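Local coordinates for protein putative short-chain oxidoreductase (Thermus thermophilus, PDB 2YUT) that binds NADP(+) in a Rossmann-type fold and probably works as an oxidoreductase of the short-chain dehydrogenase/reductase family, at residues Leu25-Arg30 / Arg40-Arg45. Numbering follows the deposited sequence.
Sequences LLLSGR and REVGAR. With NAP (NADP nicotinamide-adenine-dinucleotide phosphate), chain B.
Leu25 and Leu27 grip Arg45 between them, each through a single backbone hydrogen bond, and so illustrate the parallel pairing pattern, in which one residue of a strand bonds to two on its neighbour. The N-H of Arg45 donates to Leu25 O at 3.0 Å, and Leu27 N points almost straight at Arg45 O, 2.8 Å away with an N-H...O angle of 176°. Leu25 O has a second donor, a water that also accepts from Arg45 NE and lies in the guanidinium plane at its edge. A further water accepts from Leu25 N and lies within hydrogen-bonding distance of Gly43 O, linking the first residue of 25-30 to the turn before Arg45. The charge of Arg45 is met by Asp24, at the start of strand 24-28, through a salt bridge from Arg45 NH2 to Asp24 OD2. Bent at chi3 (-78°), the arginine chain lies alongside Leu26, whose CD2 sits 3.6 Å above one guanidinium face, offset toward its rim. An alanine in place of Leu26 would strip the leucine branches from that face and probably let the guanidinium turn more freely between Asp24 and its water.

Strand 24-28, helix 32-42 and strand 45-46 form a beta-alpha-beta crossover at one side of the Rossmann sheet. The helix ends in a Schellman motif at Gly43, whose positive phi turns the chain back toward the sheet. Just after the turn, Ala44 CB packs 3.7 Å from both Leu25 CB and Leu27 CG, while Val42 CG2 meets Leu27 CD1. On its other side strand 24-28 bonds to strand 2-6.

At the far end of 25-30 the polar groups serve the cofactor. Arg30 N and NE donate to two oxygens of the 2'-phosphate of NADP, O2X and O3X, the latter at 2.8 Å from NE, while the guanidinium lies with one face against adenine N7A.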
ATOM      1  N   LEU A  25      -7.561  29.601   7.756  1.00 15.12           N
ATOM      2  CA  LEU A  25      -7.613  28.523   6.780  1.00 21.18           C
ATOM      3  C   LEU A  25      -6.730  28.613   5.534  1.00 22.90           C
ATOM      4  O   LEU A  25      -6.657  29.652   4.876  1.00 14.29           O
ATOM      5  CB  LEU A  25      -9.080  28.360   6.361  1.00 21.57           C
ATOM      6  CG  LEU A  25      -9.621  27.087   5.720  1.00 31.01           C
ATOM      7  CD1 LEU A  25      -9.368  25.894   6.629  1.00 27.46           C
ATOM      8  CD2 LEU A  25     -11.120  27.270   5.484  1.00 24.36           C
ATOM      9  N   LEU A  26      -6.058  27.505   5.223  1.00 15.74           N
ATOM     10  CA  LEU A  26      -5.226  27.417   4.024  1.00 17.21           C
ATOM     11  C   LEU A  26      -5.803  26.266   3.210  1.00 19.37           C
ATOM     12  O   LEU A  26      -6.030  25.174   3.742  1.00 17.44           O
ATOM     13  CB  LEU A  26      -3.759  27.133   4.368  1.00 16.54           C
ATOM     14  CG  LEU A  26      -3.040  28.241   5.140  1.00 28.90           C
ATOM     15  CD1 LEU A  26      -3.291  28.066   6.629  1.00 25.91           C
ATOM     16  CD2 LEU A  26      -1.552  28.189   4.849  1.00 32.49           C
ATOM     17  N   LEU A  27      -6.056  26.515   1.929  1.00 16.30           N
ATOM     18  CA  LEU A  27      -6.635  25.502   1.054  1.00 11.69           C
ATOM     19  C   LEU A  27      -5.692  25.152  -0.093  1.00 19.45           C
ATOM     20  O   LEU A  27      -5.094  26.039  -0.703  1.00 15.55           O
ATOM     21  CB  LEU A  27      -7.969  26.008   0.486  1.00 10.26           C
ATOM     22  CG  LEU A  27      -9.017  26.532   1.487  1.00  9.17           C
ATOM     23  CD1 LEU A  27     -10.265  26.988   0.740  1.00  6.48           C
ATOM     24  CD2 LEU A  27      -9.379  25.447   2.493  1.00  6.16           C
ATOM     25  N   SER A  28      -5.556  23.860  -0.377  1.00 15.36           N
ATOM     26  CA  SER A  28      -4.702  23.415  -1.471  1.00 22.96           C
ATOM     27  C   SER A  28      -5.406  22.379  -2.350  1.00 21.85           C
ATOM     28  O   SER A  28      -6.220  21.583  -1.869  1.00 20.60           O
ATOM     29  CB  SER A  28      -3.398  22.833  -0.928  1.00 23.45           C
ATOM     30  OG  SER A  28      -2.482  22.596  -1.981  1.00 15.59           O
ATOM     31  N   GLY A  29      -5.085  22.412  -3.641  1.00 19.07           N
ATOM     32  CA  GLY A  29      -5.668  21.497  -4.611  1.00 13.79           C
ATOM     33  C   GLY A  29      -4.937  21.652  -5.939  1.00 25.73           C
ATOM     34  O   GLY A  29      -4.025  22.473  -6.039  1.00 21.54           O
ATOM     35  N   ARG A  30      -5.314  20.881  -6.957  1.00 22.23           N
ATOM     36  CA  ARG A  30      -4.650  20.991  -8.259  1.00 25.23           C
ATOM     37  C   ARG A  30      -5.348  21.982  -9.190  1.00 25.93           C
ATOM     38  O   ARG A  30      -4.694  22.726  -9.920  1.00 24.07           O
ATOM     39  CB  ARG A  30      -4.559  19.618  -8.941  1.00 29.62           C
ATOM     40  CG  ARG A  30      -3.611  18.646  -8.256  1.00 34.06           C
ATOM     41  CD  ARG A  30      -3.449  17.353  -9.048  1.00 29.11           C
ATOM     42  NE  ARG A  30      -4.727  16.675  -9.256  1.00 37.64           N
ATOM     43  CZ  ARG A  30      -4.864  15.496  -9.858  1.00 42.37           C
ATOM     44  NH1 ARG A  30      -3.797  14.850 -10.315  1.00 32.52           N
ATOM     45  NH2 ARG A  30      -6.070  14.964 -10.011  1.00 29.38           N
ATOM     46  N   ARG A  40     -11.548  32.317  -1.749  1.00 14.03           N
ATOM     47  CA  ARG A  40     -12.096  33.667  -1.662  1.00 23.64           C
ATOM     48  C   ARG A  40     -13.447  33.640  -0.950  1.00 23.83           C
ATOM     49  O   ARG A  40     -13.726  34.470  -0.088  1.00 24.55           O
ATOM     50  CB  ARG A  40     -12.276  34.261  -3.060  1.00 24.37           C
ATOM     51  CG  ARG A  40     -12.875  35.659  -3.069  1.00 28.98           C
ATOM     52  CD  ARG A  40     -13.255  36.077  -4.482  1.00 40.90           C
ATOM     53  NE  ARG A  40     -13.949  37.362  -4.509  1.00 63.58           N
ATOM     54  CZ  ARG A  40     -14.563  37.855  -5.578  1.00 74.95           C
ATOM     55  NH1 ARG A  40     -15.169  39.035  -5.514  1.00 69.84           N
ATOM     56  NH2 ARG A  40     -14.580  37.167  -6.714  1.00 81.03           N
ATOM     57  N   GLU A  41     -14.281  32.677  -1.323  1.00 21.03           N
ATOM     58  CA  GLU A  41     -15.601  32.524  -0.727  1.00 25.67           C
ATOM     59  C   GLU A  41     -15.531  32.344   0.787  1.00 25.90           C
ATOM     60  O   GLU A  41     -16.347  32.899   1.517  1.00 21.23           O
ATOM     61  CB  GLU A  41     -16.316  31.318  -1.335  1.00 24.37           C
ATOM     62  CG  GLU A  41     -17.683  31.024  -0.721  1.00 34.22           C
ATOM     63  CD  GLU A  41     -18.165  29.617  -1.029  1.00 46.52           C
ATOM     64  OE1 GLU A  41     -18.032  29.192  -2.198  1.00 42.15           O
ATOM     65  OE2 GLU A  41     -18.678  28.939  -0.108  1.00 41.22           O
ATOM     66  N   VAL A  42     -14.564  31.563   1.259  1.00 21.39           N
ATOM     67  CA  VAL A  42     -14.448  31.322   2.691  1.00 14.34           C
ATOM     68  C   VAL A  42     -13.368  32.138   3.396  1.00 21.90           C
ATOM     69  O   VAL A  42     -13.091  31.911   4.569  1.00 25.16           O
ATOM     70  CB  VAL A  42     -14.217  29.827   2.979  1.00 20.10           C
ATOM     71  CG1 VAL A  42     -15.376  29.026   2.427  1.00 17.21           C
ATOM     72  CG2 VAL A  42     -12.903  29.359   2.360  1.00 12.83           C
ATOM     73  N   GLY A  43     -12.765  33.089   2.687  1.00 18.03           N
ATOM     74  CA  GLY A  43     -11.743  33.918   3.301  1.00 16.87           C
ATOM     75  C   GLY A  43     -10.458  33.184   3.646  1.00 24.73           C
ATOM     76  O   GLY A  43      -9.772  33.540   4.607  1.00 18.15           O
ATOM     77  N   ALA A  44     -10.126  32.162   2.862  1.00 15.80           N
ATOM     78  CA  ALA A  44      -8.912  31.389   3.096  1.00 19.26           C
ATOM     79  C   ALA A  44      -7.798  31.750   2.120  1.00 21.42           C
ATOM     80  O   ALA A  44      -7.976  32.566   1.211  1.00 17.55           O
ATOM     81  CB  ALA A  44      -9.217  29.897   2.992  1.00 16.90           C
ATOM     82  N   ARG A  45      -6.638  31.139   2.321  1.00 17.90           N
ATOM     83  CA  ARG A  45      -5.506  31.359   1.434  1.00 23.06           C
ATOM     84  C   ARG A  45      -5.445  30.191   0.455  1.00 21.30           C
ATOM     85  O   ARG A  45      -5.571  29.039   0.863  1.00 22.78           O
ATOM     86  CB  ARG A  45      -4.215  31.444   2.244  1.00 16.27           C
ATOM     87  CG  ARG A  45      -3.967  32.811   2.831  1.00 24.52           C
ATOM     88  CD  ARG A  45      -2.692  32.821   3.620  1.00 27.17           C
ATOM     89  NE  ARG A  45      -2.872  32.207   4.928  1.00 28.78           N
ATOM     90  CZ  ARG A  45      -1.868  31.785   5.685  1.00 35.68           C
ATOM     91  NH1 ARG A  45      -0.621  31.906   5.248  1.00 23.15           N
ATOM     92  NH2 ARG A  45      -2.108  31.261   6.882  1.00 25.01           N
TER
HETATM   93  PA  NAP B 500     -12.806  14.028  -4.852  1.00 17.20           P
HETATM   94  O1A NAP B 500     -12.458  13.387  -6.286  1.00 15.17           O
HETATM   95  O2A NAP B 500     -14.083  14.776  -4.849  1.00 15.79           O
HETATM   96  O5B NAP B 500     -11.555  14.966  -4.479  1.00 18.56           O
HETATM   97  C5B NAP B 500     -10.221  14.463  -4.584  1.00 15.52           C
HETATM   98  C4B NAP B 500      -9.217  15.549  -4.198  1.00 20.89           C
HETATM   99  O4B NAP B 500      -7.895  14.992  -4.302  1.00 20.90           O
HETATM  100  C3B NAP B 500      -9.290  16.715  -5.188  1.00 20.66           C
HETATM  101  O3B NAP B 500      -9.167  17.956  -4.486  1.00 24.78           O
HETATM  102  C2B NAP B 500      -8.055  16.485  -6.057  1.00 19.79           C
HETATM  103  O2B NAP B 500      -7.566  17.741  -6.531  1.00 21.54           O
HETATM  104  C1B NAP B 500      -7.107  15.989  -4.967  1.00 17.35           C
HETATM  105  N9A NAP B 500      -5.898  15.388  -5.573  1.00 23.60           N
HETATM  106  C8A NAP B 500      -5.868  14.290  -6.325  1.00 19.38           C
HETATM  107  N7A NAP B 500      -4.620  14.060  -6.726  1.00 21.90           N
HETATM  108  C5A NAP B 500      -3.848  15.019  -6.224  1.00 15.59           C
HETATM  109  C6A NAP B 500      -2.494  15.317  -6.314  1.00 24.31           C
HETATM  110  N6A NAP B 500      -1.678  14.537  -7.018  1.00 15.51           N
HETATM  111  N1A NAP B 500      -2.026  16.403  -5.683  1.00 20.22           N
HETATM  112  C2A NAP B 500      -2.831  17.184  -4.983  1.00 22.83           C
HETATM  113  N3A NAP B 500      -4.123  16.933  -4.877  1.00 12.63           N
HETATM  114  C4A NAP B 500      -4.660  15.866  -5.484  1.00 20.19           C
HETATM  115  O3  NAP B 500     -12.773  12.791  -3.819  1.00 16.51           O
HETATM  116  PN  NAP B 500     -13.458  12.845  -2.362  1.00 19.25           P
HETATM  117  O1N NAP B 500     -14.722  12.074  -2.392  1.00 18.87           O
HETATM  118  O2N NAP B 500     -13.491  14.239  -1.868  1.00 19.76           O
HETATM  119  O5D NAP B 500     -12.429  12.002  -1.454  1.00 18.99           O
HETATM  120  C5D NAP B 500     -11.591  12.655  -0.496  1.00 18.84           C
HETATM  121  C4D NAP B 500     -10.814  11.639   0.345  1.00 15.42           C
HETATM  122  O4D NAP B 500     -11.788  10.790   0.984  1.00 17.45           O
HETATM  123  C3D NAP B 500      -9.973  10.723  -0.549  1.00 17.59           C
HETATM  124  O3D NAP B 500      -8.863  10.180   0.172  1.00 19.98           O
HETATM  125  C2D NAP B 500     -10.977   9.620  -0.871  1.00 18.43           C
HETATM  126  O2D NAP B 500     -10.318   8.411  -1.257  1.00 18.66           O
HETATM  127  C1D NAP B 500     -11.569   9.445   0.526  1.00 15.66           C
HETATM  128  N1N NAP B 500     -12.807   8.634   0.536  1.00 18.11           N
HETATM  129  C2N NAP B 500     -13.881   8.981  -0.293  1.00 16.99           C
HETATM  130  C3N NAP B 500     -15.039   8.213  -0.283  1.00 20.84           C
HETATM  131  C7N NAP B 500     -16.217   8.595  -1.182  1.00 26.68           C
HETATM  132  O7N NAP B 500     -17.175   7.838  -1.327  1.00 22.87           O
HETATM  133  N7N NAP B 500     -16.105   9.778  -1.781  1.00 13.22           N
HETATM  134  C4N NAP B 500     -15.130   7.102   0.548  1.00 25.48           C
HETATM  135  C5N NAP B 500     -14.067   6.754   1.374  1.00 28.51           C
HETATM  136  C6N NAP B 500     -12.905   7.515   1.372  1.00 23.26           C
HETATM  137  P2B NAP B 500      -8.038  18.364  -7.940  1.00 34.07           P
HETATM  138  O1X NAP B 500      -9.607  18.049  -8.109  1.00 30.57           O
HETATM  139  O2X NAP B 500      -7.906  19.959  -7.753  1.00 29.87           O
HETATM  140  O3X NAP B 500      -7.236  17.859  -9.077  1.00 35.27           O
HETATM  141  O   HOH W   1      -8.861  32.067   7.024  1.00 23.64           O
HETATM  142  O   HOH W   2      -5.417  31.891   6.059  1.00 25.99           O